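Local coordinates for dephospho-CoA kinase (Mycobacterium paratuberculosis, PDB 6N39), which probably phosphorylates the 3'-hydroxyl of dephospho-CoA with ATP to make coenzyme A, and carries a C-terminal UPF0157 (GrpB-family) domain involved in proper folding of the enzyme, at residues L355-V358 with D359-T362; D406-S410 with T411-P415; A363-D366 with A367-D370; R344-W348 with P349-F353. One frame throughout, in Å; residues are numbered along the deposited sequence. Where two conformers were deposited one is given.

Contact 1 (L355-V358 with D359-T362); sequences LLFV and DWLT
F357 and L361, one helical turn apart, meet through a ring and a methyl group. CD1 of L361 lies over one face of the F357 ring, 3.9 Å from the ring centroid and 27° off the normal, which satisfies a CH-pi contact. The methyl is displaced toward the rim: its closest ring atom is CZ of F357, at 3.5 Å from CD1 of L361. With CG of F357 anti to the backbone N (chi1 -172°), the ring projects outward beside the side chains of W360 and L361. W360 presents CZ3 to CE1 of F357 at 4.0 Å; relative to the indole, CE1 of F357 sits at the edge, near the ring plane. Beyond the pair, Y371 meets the F357 ring edge-to-face.

V358 contributes mainly through its carbonyl. OG1 and N of T362 reach O of V358 from opposite faces of its plane, OG1 at 2.8 Å, so two donors grip this one carbonyl; the hydroxyl bonds back into its own helix. D359 holds the regular bond from its N to O of L355 at 3.3 Å, while its carboxylate is turned to NE1 of W413. This is the i to i+4 pattern of an alpha helix, here helix 349-363 of the UPF0157 domain, with a buried aromatic-aliphatic side packed on helices 365-382 and 386-411.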
loop_
_atom_site.group_PDB
_atom_site.type_symbol
_atom_site.label_atom_id
_atom_site.label_comp_id
_atom_site.label_asym_id
_atom_site.label_seq_id
_atom_site.Cartn_x
_atom_site.Cartn_y
_atom_site.Cartn_z
ATOM N N LEU A 355 1.944 3.620 21.153
ATOM C CA LEU A 355 3.385 3.745 20.913
ATOM C C LEU A 355 4.198 3.166 22.078
ATOM O O LEU A 355 5.208 2.442 21.882
ATOM C CB LEU A 355 3.721 5.228 20.687
ATOM C CG LEU A 355 2.993 5.942 19.528
ATOM C CD1 LEU A 355 3.298 7.424 19.501
ATOM C CD2 LEU A 355 3.362 5.337 18.161
ATOM N N LEU A 356 3.742 3.463 23.302
ATOM C CA LEU A 356 4.455 3.004 24.490
ATOM C C LEU A 356 4.500 1.480 24.552
ATOM O O LEU A 356 5.508 0.905 24.956
ATOM C CB LEU A 356 3.787 3.569 25.749
ATOM C CG LEU A 356 4.260 2.997 27.094
ATOM C CD1 LEU A 356 5.765 3.226 27.294
ATOM C CD2 LEU A 356 3.474 3.579 28.305
ATOM N N PHE A 357 3.396 0.818 24.208
ATOM C CA PHE A 357 3.293 -0.636 24.347
ATOM C C PHE A 357 4.385 -1.333 23.554
ATOM O O PHE A 357 5.052 -2.252 24.060
ATOM C CB PHE A 357 1.887 -1.062 23.889
ATOM C CG PHE A 357 1.535 -2.510 24.138
ATOM C CD1 PHE A 357 1.269 -2.976 25.413
ATOM C CD2 PHE A 357 1.408 -3.385 23.074
ATOM C CE1 PHE A 357 0.917 -4.302 25.628
ATOM C CE2 PHE A 357 1.040 -4.700 23.276
ATOM C CZ PHE A 357 0.798 -5.160 24.559
ATOM N N VAL A 358 4.626 -0.863 22.324
ATOM C CA VAL A 358 5.714 -1.412 21.514
ATOM C C VAL A 358 7.060 -1.186 22.188
ATOM O O VAL A 358 7.876 -2.117 22.305
ATOM C CB VAL A 358 5.699 -0.802 20.101
ATOM C CG1 VAL A 358 6.888 -1.316 19.306
ATOM C CG2 VAL A 358 4.395 -1.141 19.403
ATOM N N ASP A 359 7.343 0.058 22.607
ATOM C CA ASP A 359 8.678 0.305 23.177
ATOM C C ASP A 359 8.890 -0.486 24.473
ATOM O O ASP A 359 9.975 -1.046 24.719
ATOM C CB ASP A 359 8.884 1.798 23.420
ATOM C CG ASP A 359 9.137 2.557 22.135
ATOM O OD1 ASP A 359 9.590 1.915 21.175
ATOM O OD2 ASP A 359 8.887 3.776 22.075
ATOM N N TRP A 360 7.850 -0.550 25.301
ATOM C CA TRP A 360 7.909 -1.266 26.566
ATOM C C TRP A 360 8.188 -2.745 26.338
ATOM O O TRP A 360 9.156 -3.290 26.874
ATOM C CB TRP A 360 6.593 -1.046 27.324
ATOM C CG TRP A 360 6.441 -1.866 28.566
ATOM C CD1 TRP A 360 7.269 -1.874 29.652
ATOM C CD2 TRP A 360 5.391 -2.795 28.853
ATOM N NE1 TRP A 360 6.800 -2.758 30.596
ATOM C CE2 TRP A 360 5.646 -3.331 30.132
ATOM C CE3 TRP A 360 4.256 -3.225 28.152
ATOM C CZ2 TRP A 360 4.815 -4.280 30.727
ATOM C CZ3 TRP A 360 3.427 -4.169 28.746
ATOM C CH2 TRP A 360 3.716 -4.685 30.023
ATOM N N LEU A 361 7.373 -3.407 25.509
ATOM C CA LEU A 361 7.596 -4.829 25.262
ATOM C C LEU A 361 8.934 -5.078 24.575
ATOM O O LEU A 361 9.576 -6.107 24.827
ATOM C CB LEU A 361 6.445 -5.410 24.438
ATOM C CG LEU A 361 5.122 -5.633 25.198
ATOM C CD1 LEU A 361 4.110 -6.380 24.339
ATOM C CD2 LEU A 361 5.355 -6.365 26.512
ATOM N N THR A 362 9.387 -4.153 23.723
ATOM C CA THR A 362 10.711 -4.315 23.131
ATOM C C THR A 362 11.793 -4.323 24.202
ATOM O O THR A 362 12.757 -5.086 24.108
ATOM C CB THR A 362 10.981 -3.217 22.097
ATOM O OG1 THR A 362 10.023 -3.323 21.034
ATOM C CG2 THR A 362 12.389 -3.371 21.516
#

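Contact 2 (D406-S410 with T411-P415); sequences DWADS and TGWKP
W407 and T411 are joined by hydrogen bonds and by ring packing. Two polar contacts converge on O of W407, from opposite faces of its plane: N of T411 at 2.9 Å and OG1 of T411 at 2.8 Å. A chi1 of 59° sets OG1 between the backbone N and the carbonyl carbon and sends CG2 toward the indole. One residue earlier, OG of S410 likewise donates to O of D406. Past the helix end, N of W413 reaches O of A408 at 3.0 Å, in the carbonyl plane and on a lone pair. Water 1 donates to O of A408 and to O of W413, bridging the two carbonyls.

Among the apolar contacts, CG2 of T411 stands over the five-membered ring of W407, 3.9 Å from its centroid and 22° off the normal, a CH-pi contact. OG1 of T411 also lies 3.8 Å above the W407 indole, over its centre. CZ3 of W407 touches CD1 of W413 at 3.7 Å, their ring planes inclined at 46°. CB of A408 packs on CB of W413 at 3.8 Å.

The chain leaves the helix at G412, whose phi is positive. NE1 of W413 is bonded to D359, and the terminal carboxylate of P415 to R249. Carbonyls at the helix end thus obtain donors from a hydroxyl, a post-helical amide and a water, so polar bonds as well as tryptophan packing hold the departing tail.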
loop_
_atom_site.group_PDB
_atom_site.type_symbol
_atom_site.label_atom_id
_atom_site.label_comp_id
_atom_site.label_asym_id
_atom_site.label_seq_id
_atom_site.Cartn_x
_atom_site.Cartn_y
_atom_site.Cartn_z
ATOM N N ASP A 406 4.553 2.602 34.409
ATOM C CA ASP A 406 5.604 2.613 35.432
ATOM C C ASP A 406 6.982 2.623 34.782
ATOM O O ASP A 406 7.876 3.381 35.182
ATOM C CB ASP A 406 5.464 1.397 36.344
ATOM C CG ASP A 406 4.599 1.666 37.548
ATOM O OD1 ASP A 406 4.470 2.845 37.928
ATOM O OD2 ASP A 406 4.053 0.693 38.122
ATOM N N TRP A 407 7.166 1.774 33.773
ATOM C CA TRP A 407 8.422 1.741 33.032
ATOM C C TRP A 407 8.679 3.074 32.337
ATOM O O TRP A 407 9.818 3.556 32.301
ATOM C CB TRP A 407 8.384 0.594 32.014
ATOM C CG TRP A 407 9.582 0.522 31.122
ATOM C CD1 TRP A 407 10.775 -0.097 31.390
ATOM C CD2 TRP A 407 9.712 1.092 29.819
ATOM N NE1 TRP A 407 11.633 0.053 30.329
ATOM C CE2 TRP A 407 11.001 0.777 29.350
ATOM C CE3 TRP A 407 8.856 1.835 28.998
ATOM C CZ2 TRP A 407 11.461 1.189 28.096
ATOM C CZ3 TRP A 407 9.314 2.234 27.750
ATOM C CH2 TRP A 407 10.601 1.911 27.316
ATOM N N ALA A 408 7.630 3.678 31.768
ATOM C CA ALA A 408 7.794 4.962 31.092
ATOM C C ALA A 408 8.228 6.043 32.068
ATOM O O ALA A 408 9.105 6.857 31.753
ATOM C CB ALA A 408 6.495 5.372 30.397
ATOM N N ASP A 409 7.609 6.078 33.253
ATOM C CA ASP A 409 8.016 7.044 34.266
ATOM C C ASP A 409 9.460 6.812 34.690
ATOM O O ASP A 409 10.226 7.767 34.839
ATOM C CB ASP A 409 7.089 6.972 35.486
ATOM C CG ASP A 409 5.675 7.458 35.189
ATOM O OD1 ASP A 409 5.484 8.282 34.274
ATOM O OD2 ASP A 409 4.742 7.010 35.881
ATOM N N SER A 410 9.854 5.545 34.870
ATOM C CA SER A 410 11.206 5.249 35.343
ATOM C C SER A 410 12.260 5.649 34.320
ATOM O O SER A 410 13.295 6.220 34.678
ATOM C CB SER A 410 11.344 3.761 35.665
ATOM O OG SER A 410 10.426 3.359 36.662
ATOM N N THR A 411 12.031 5.342 33.046
ATOM C CA THR A 411 13.048 5.560 32.024
ATOM C C THR A 411 12.946 6.923 31.350
ATOM O O THR A 411 13.751 7.215 30.465
ATOM C CB THR A 411 12.961 4.465 30.949
ATOM O OG1 THR A 411 11.661 4.499 30.354
ATOM C CG2 THR A 411 13.193 3.089 31.558
ATOM N N GLY A 412 11.976 7.755 31.722
ATOM C CA GLY A 412 11.790 9.008 31.005
ATOM C C GLY A 412 11.384 8.818 29.556
ATOM O O GLY A 412 11.804 9.587 28.685
ATOM N N TRP A 413 10.583 7.797 29.279
ATOM C CA TRP A 413 10.159 7.517 27.913
ATOM C C TRP A 413 9.415 8.699 27.302
ATOM O O TRP A 413 8.527 9.288 27.923
ATOM C CB TRP A 413 9.247 6.287 27.904
ATOM C CG TRP A 413 8.688 5.964 26.556
ATOM C CD1 TRP A 413 9.296 5.233 25.571
ATOM C CD2 TRP A 413 7.403 6.352 26.035
ATOM N NE1 TRP A 413 8.462 5.123 24.484
ATOM C CE2 TRP A 413 7.301 5.809 24.734
ATOM C CE3 TRP A 413 6.334 7.100 26.539
ATOM C CZ2 TRP A 413 6.173 5.997 23.928
ATOM C CZ3 TRP A 413 5.209 7.280 25.746
ATOM C CH2 TRP A 413 5.136 6.725 24.452
ATOM N N LYS A 414 9.760 9.024 26.059
ATOM C CA LYS A 414 9.061 10.027 25.270
ATOM C C LYS A 414 8.762 9.451 23.894
ATOM O O LYS A 414 9.608 8.764 23.319
ATOM C CB LYS A 414 9.892 11.310 25.111
ATOM C CG LYS A 414 10.239 11.995 26.420
ATOM C CD LYS A 414 8.983 12.377 27.192
ATOM C CE LYS A 414 9.315 13.040 28.528
ATOM N NZ LYS A 414 8.133 13.041 29.446
ATOM N N PRO A 415 7.573 9.716 23.338
ATOM C CA PRO A 415 7.275 9.172 22.012
ATOM C C PRO A 415 7.991 9.933 20.908
ATOM O O PRO A 415 8.432 11.086 21.071
ATOM C CB PRO A 415 5.749 9.323 21.898
ATOM C CG PRO A 415 5.415 10.471 22.810
ATOM C CD PRO A 415 6.438 10.459 23.920
ATOM O OXT PRO A 415 8.152 9.382 19.820
HETATM O O HOH W 1 7.936 9.513 30.526
#

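Contact 3 (A363-D366 with A367-D370)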
loop_
_atom_site.group_PDB
_atom_site.type_symbol
_atom_site.label_atom_id
_atom_site.label_comp_id
_atom_site.label_asym_id
_atom_site.label_seq_id
_atom_site.Cartn_x
_atom_site.Cartn_y
_atom_site.Cartn_z
ATOM N N ALA A 363 11.638 -3.508 25.246
ATOM C CA ALA A 363 12.682 -3.426 26.263
ATOM C C ALA A 363 12.599 -4.505 27.345
ATOM O O ALA A 363 13.601 -4.739 28.027
ATOM C CB ALA A 363 12.660 -2.048 26.935
ATOM N N ASP A 364 11.454 -5.172 27.524
ATOM C CA ASP A 364 11.206 -6.007 28.705
ATOM C C ASP A 364 10.826 -7.429 28.306
ATOM O O ASP A 364 9.634 -7.732 28.110
ATOM C CB ASP A 364 10.117 -5.373 29.572
ATOM C CG ASP A 364 9.907 -6.098 30.904
ATOM O OD1 ASP A 364 10.498 -7.177 31.132
ATOM O OD2 ASP A 364 9.137 -5.567 31.729
ATOM N N PRO A 365 11.802 -8.345 28.226
ATOM C CA PRO A 365 11.503 -9.720 27.778
ATOM C C PRO A 365 10.521 -10.468 28.660
ATOM O O PRO A 365 9.742 -11.288 28.153
ATOM C CB PRO A 365 12.882 -10.399 27.806
ATOM C CG PRO A 365 13.865 -9.278 27.762
ATOM C CD PRO A 365 13.233 -8.167 28.527
ATOM N N ASP A 366 10.571 -10.249 29.977
ATOM C CA ASP A 366 9.633 -10.920 30.869
ATOM C C ASP A 366 8.198 -10.510 30.568
ATOM O O ASP A 366 7.291 -11.352 30.553
ATOM C CB ASP A 366 9.987 -10.619 32.325
ATOM C CG ASP A 366 11.398 -11.062 32.687
ATOM O OD1 ASP A 366 11.912 -12.017 32.060
ATOM O OD2 ASP A 366 11.995 -10.454 33.599
ATOM N N ALA A 367 7.970 -9.218 30.328
ATOM C CA ALA A 367 6.624 -8.774 29.988
ATOM C C ALA A 367 6.167 -9.390 28.672
ATOM O O ALA A 367 4.995 -9.762 28.527
ATOM C CB ALA A 367 6.576 -7.251 29.922
ATOM N N ARG A 368 7.084 -9.513 27.705
ATOM C CA ARG A 368 6.770 -10.194 26.452
ATOM C C ARG A 368 6.340 -11.631 26.698
ATOM O O ARG A 368 5.379 -12.113 26.085
ATOM C CB ARG A 368 7.980 -10.188 25.517
ATOM C CG ARG A 368 8.229 -8.898 24.803
ATOM C CD ARG A 368 9.002 -9.118 23.488
ATOM N NE ARG A 368 10.257 -9.863 23.638
ATOM C CZ ARG A 368 11.408 -9.345 24.069
ATOM N NH1 ARG A 368 11.486 -8.070 24.438
ATOM N NH2 ARG A 368 12.492 -10.110 24.137
ATOM N N ALA A 369 7.067 -12.342 27.566
ATOM C CA ALA A 369 6.700 -13.720 27.876
ATOM C C ALA A 369 5.321 -13.791 28.528
ATOM O O ALA A 369 4.502 -14.656 28.178
ATOM C CB ALA A 369 7.767 -14.356 28.774
ATOM N N ASP A 370 5.055 -12.905 29.492
ATOM C CA ASP A 370 3.729 -12.845 30.108
ATOM C C ASP A 370 2.649 -12.655 29.053
ATOM O O ASP A 370 1.618 -13.348 29.060
ATOM C CB ASP A 370 3.656 -11.702 31.121
ATOM C CG ASP A 370 4.384 -12.002 32.404
ATOM O OD1 ASP A 370 4.812 -13.158 32.601
ATOM O OD2 ASP A 370 4.529 -11.066 33.220
#
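A chi1 of -173° sets CG of D364 opposite its backbone N and swings the carboxylate toward the first turn of the following helix, where it meets A367. The bent chain of R368 (chi3 -54°) folds its guanidinium back over P365. In the first case OD1 of D364 accepts from N of A367 at 3.3 Å, a weak but nearly straight bond with an N-H...O angle of 164°. The other oxygen, OD2 of D364, rests 3.6 Å from CB of A367, so the A367 methyl packs against the capping carboxylate.

In the second case the proline backbone covers one face of the guanidinium. CA of P365 stands 3.5 Å above that plane, offset toward the rim, and CB of P365 lies 3.7 Å from NH2 of R368. The rotation of the group is further fixed by a hydrogen bond from NH1 to O of L361, in the preceding helix. Backbone bonds then start the helix, N of R368 reaching O of D364 at 3.1 Å and N of A369 reaching O of P365 at 2.9 Å.

The arrangement is an aspartate N-cap followed by proline at the first helical position, here at the short junction between helices 349-363 and 365-382.

Contact 4 (R344-W348 with P349-F353); sequences RVDGW and PGQQF
The Q351 amide meets the turn through OE1, which takes two donors of different geometry. N of G347, 2.9 Å from OE1 of Q351, comes from above the carbonyl plane, 61° out of it, whereas NE2 of Q352, also 2.9 Å from OE1 of Q351, approaches in that plane, on a lone pair. One face of the W348 ring is covered by CB of V345, 3.4 Å above the plane and over its centre, and Y316 meets the ring edge-to-face. At the root of the side chain CB of W348 packs against CD of P349, 3.4 Å away. The R344 guanidinium lies oblique to O of G350 and N of Q351.

A bend at chi2 (-89°) turns the Q351 amide back toward the turn, and CB of Q351 packs on the strand end, 3.2 Å from O of V345. NE2 of Q351 donates to OG1 of T275, and OE1 of Q352 accepts from OG1 of T312.

R344 extends along the helix start, its CD 3.3 Å from C of G350, and its NE forms a salt bridge with D303. The type II turn from V345 to W348, with G347 at positive phi (91°), reverses the chain, and N of Q352 to O of W348 at 3.0 Å opens the helix. This is a strand-turn-helix connection, W348 at the N-cap position, joining strand 339-345 to helix 349-363.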
loop_
_atom_site.group_PDB
_atom_site.type_symbol
_atom_site.label_atom_id
_atom_site.label_comp_id
_atom_site.label_asym_id
_atom_site.label_seq_id
_atom_site.Cartn_x
_atom_site.Cartn_y
_atom_site.Cartn_z
ATOM N N ARG A 344 -6.093 8.106 16.091
ATOM C CA ARG A 344 -6.128 8.584 17.467
ATOM C C ARG A 344 -5.562 9.996 17.540
ATOM O O ARG A 344 -4.736 10.398 16.708
ATOM C CB ARG A 344 -5.344 7.633 18.404
ATOM C CG ARG A 344 -5.912 6.179 18.443
ATOM C CD ARG A 344 -5.497 5.495 19.766
ATOM N NE ARG A 344 -6.032 4.143 19.911
ATOM C CZ ARG A 344 -5.453 3.049 19.430
ATOM N NH1 ARG A 344 -4.310 3.145 18.750
ATOM N NH2 ARG A 344 -6.021 1.855 19.628
ATOM N N VAL A 345 -6.019 10.744 18.546
ATOM C CA VAL A 345 -5.714 12.166 18.671
ATOM C C VAL A 345 -4.401 12.351 19.429
ATOM O O VAL A 345 -4.206 11.775 20.505
ATOM C CB VAL A 345 -6.864 12.910 19.375
ATOM C CG1 VAL A 345 -6.498 14.393 19.603
ATOM C CG2 VAL A 345 -8.173 12.799 18.554
ATOM N N ASP A 346 -3.526 13.185 18.874
ATOM C CA ASP A 346 -2.238 13.602 19.432
ATOM C C ASP A 346 -2.300 13.890 20.932
ATOM O O ASP A 346 -2.960 14.837 21.362
ATOM C CB ASP A 346 -1.788 14.871 18.686
ATOM C CG ASP A 346 -0.337 15.280 19.013
ATOM O OD1 ASP A 346 0.468 14.397 19.363
ATOM O OD2 ASP A 346 -0.022 16.491 18.925
ATOM N N GLY A 347 -1.584 13.094 21.731
ATOM C CA GLY A 347 -1.494 13.304 23.159
ATOM C C GLY A 347 -2.541 12.578 23.996
ATOM O O GLY A 347 -2.343 12.414 25.202
ATOM N N TRP A 348 -3.651 12.145 23.404
ATOM C CA TRP A 348 -4.659 11.429 24.182
ATOM C C TRP A 348 -4.116 10.077 24.654
ATOM O O TRP A 348 -3.222 9.507 24.025
ATOM C CB TRP A 348 -5.924 11.223 23.358
ATOM C CG TRP A 348 -6.721 12.492 23.138
ATOM C CD1 TRP A 348 -6.311 13.792 23.359
ATOM C CD2 TRP A 348 -8.044 12.573 22.605
ATOM N NE1 TRP A 348 -7.319 14.669 23.011
ATOM C CE2 TRP A 348 -8.390 13.946 22.540
ATOM C CE3 TRP A 348 -8.976 11.614 22.176
ATOM C CZ2 TRP A 348 -9.638 14.383 22.080
ATOM C CZ3 TRP A 348 -10.218 12.052 21.702
ATOM C CH2 TRP A 348 -10.535 13.426 21.660
ATOM N N PRO A 349 -4.668 9.530 25.743
ATOM C CA PRO A 349 -4.066 8.317 26.335
ATOM C C PRO A 349 -3.961 7.122 25.391
ATOM O O PRO A 349 -2.949 6.410 25.436
ATOM C CB PRO A 349 -4.982 8.010 27.536
ATOM C CG PRO A 349 -6.227 8.835 27.307
ATOM C CD PRO A 349 -5.799 10.039 26.536
ATOM N N GLY A 350 -4.966 6.856 24.550
ATOM C CA GLY A 350 -4.848 5.714 23.644
ATOM C C GLY A 350 -3.762 5.907 22.595
ATOM O O GLY A 350 -3.036 4.962 22.242
ATOM N N GLN A 351 -3.638 7.136 22.086
ATOM C CA GLN A 351 -2.561 7.493 21.154
ATOM C C GLN A 351 -1.183 7.278 21.772
ATOM O O GLN A 351 -0.255 6.788 21.112
ATOM C CB GLN A 351 -2.750 8.956 20.726
ATOM C CG GLN A 351 -1.837 9.455 19.589
ATOM C CD GLN A 351 -0.518 10.016 20.106
ATOM O OE1 GLN A 351 -0.428 10.454 21.257
ATOM N NE2 GLN A 351 0.504 10.021 19.253
ATOM N N GLN A 352 -1.021 7.645 23.042
ATOM C CA GLN A 352 0.283 7.473 23.683
ATOM C C GLN A 352 0.561 6.002 23.968
ATOM O O GLN A 352 1.665 5.506 23.709
ATOM C CB GLN A 352 0.320 8.297 24.968
ATOM C CG GLN A 352 0.094 9.785 24.716
ATOM C CD GLN A 352 1.394 10.507 24.510
ATOM O OE1 GLN A 352 2.223 10.548 25.416
ATOM N NE2 GLN A 352 1.601 11.067 23.308
ATOM N N PHE A 353 -0.449 5.287 24.469
ATOM C CA PHE A 353 -0.265 3.899 24.867
ATOM C C PHE A 353 0.081 3.008 23.679
ATOM O O PHE A 353 0.871 2.068 23.826
ATOM C CB PHE A 353 -1.528 3.385 25.574
ATOM C CG PHE A 353 -1.371 2.001 26.127
ATOM C CD1 PHE A 353 -0.256 1.681 26.912
ATOM C CD2 PHE A 353 -2.320 1.017 25.861
ATOM C CE1 PHE A 353 -0.092 0.403 27.424
ATOM C CE2 PHE A 353 -2.175 -0.260 26.389
ATOM C CZ PHE A 353 -1.055 -0.573 27.170
#

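In the fold
All four contacts lie in the C-terminal UPF0157 region, away from the predicted ATP-binding residues. Along the chain they run 4, 1, 3, 2: contact 4 leads from strand 339-345 into helix 349-363, contact 1 continues that helix, contact 3 starts helix 365-382, and contact 2 ends helix 386-411. The centre of contact 1 is about 10 Å from those of contacts 2 and 3, and it touches both, whereas contacts 3 and 4 are about 23 Å apart between centres and do not touch. Contact 2 also packs on contact 4. Three successive helices are thereby tied together beside the mixed sheet of the domain, which is involved in the proper folding of the full-length enzyme.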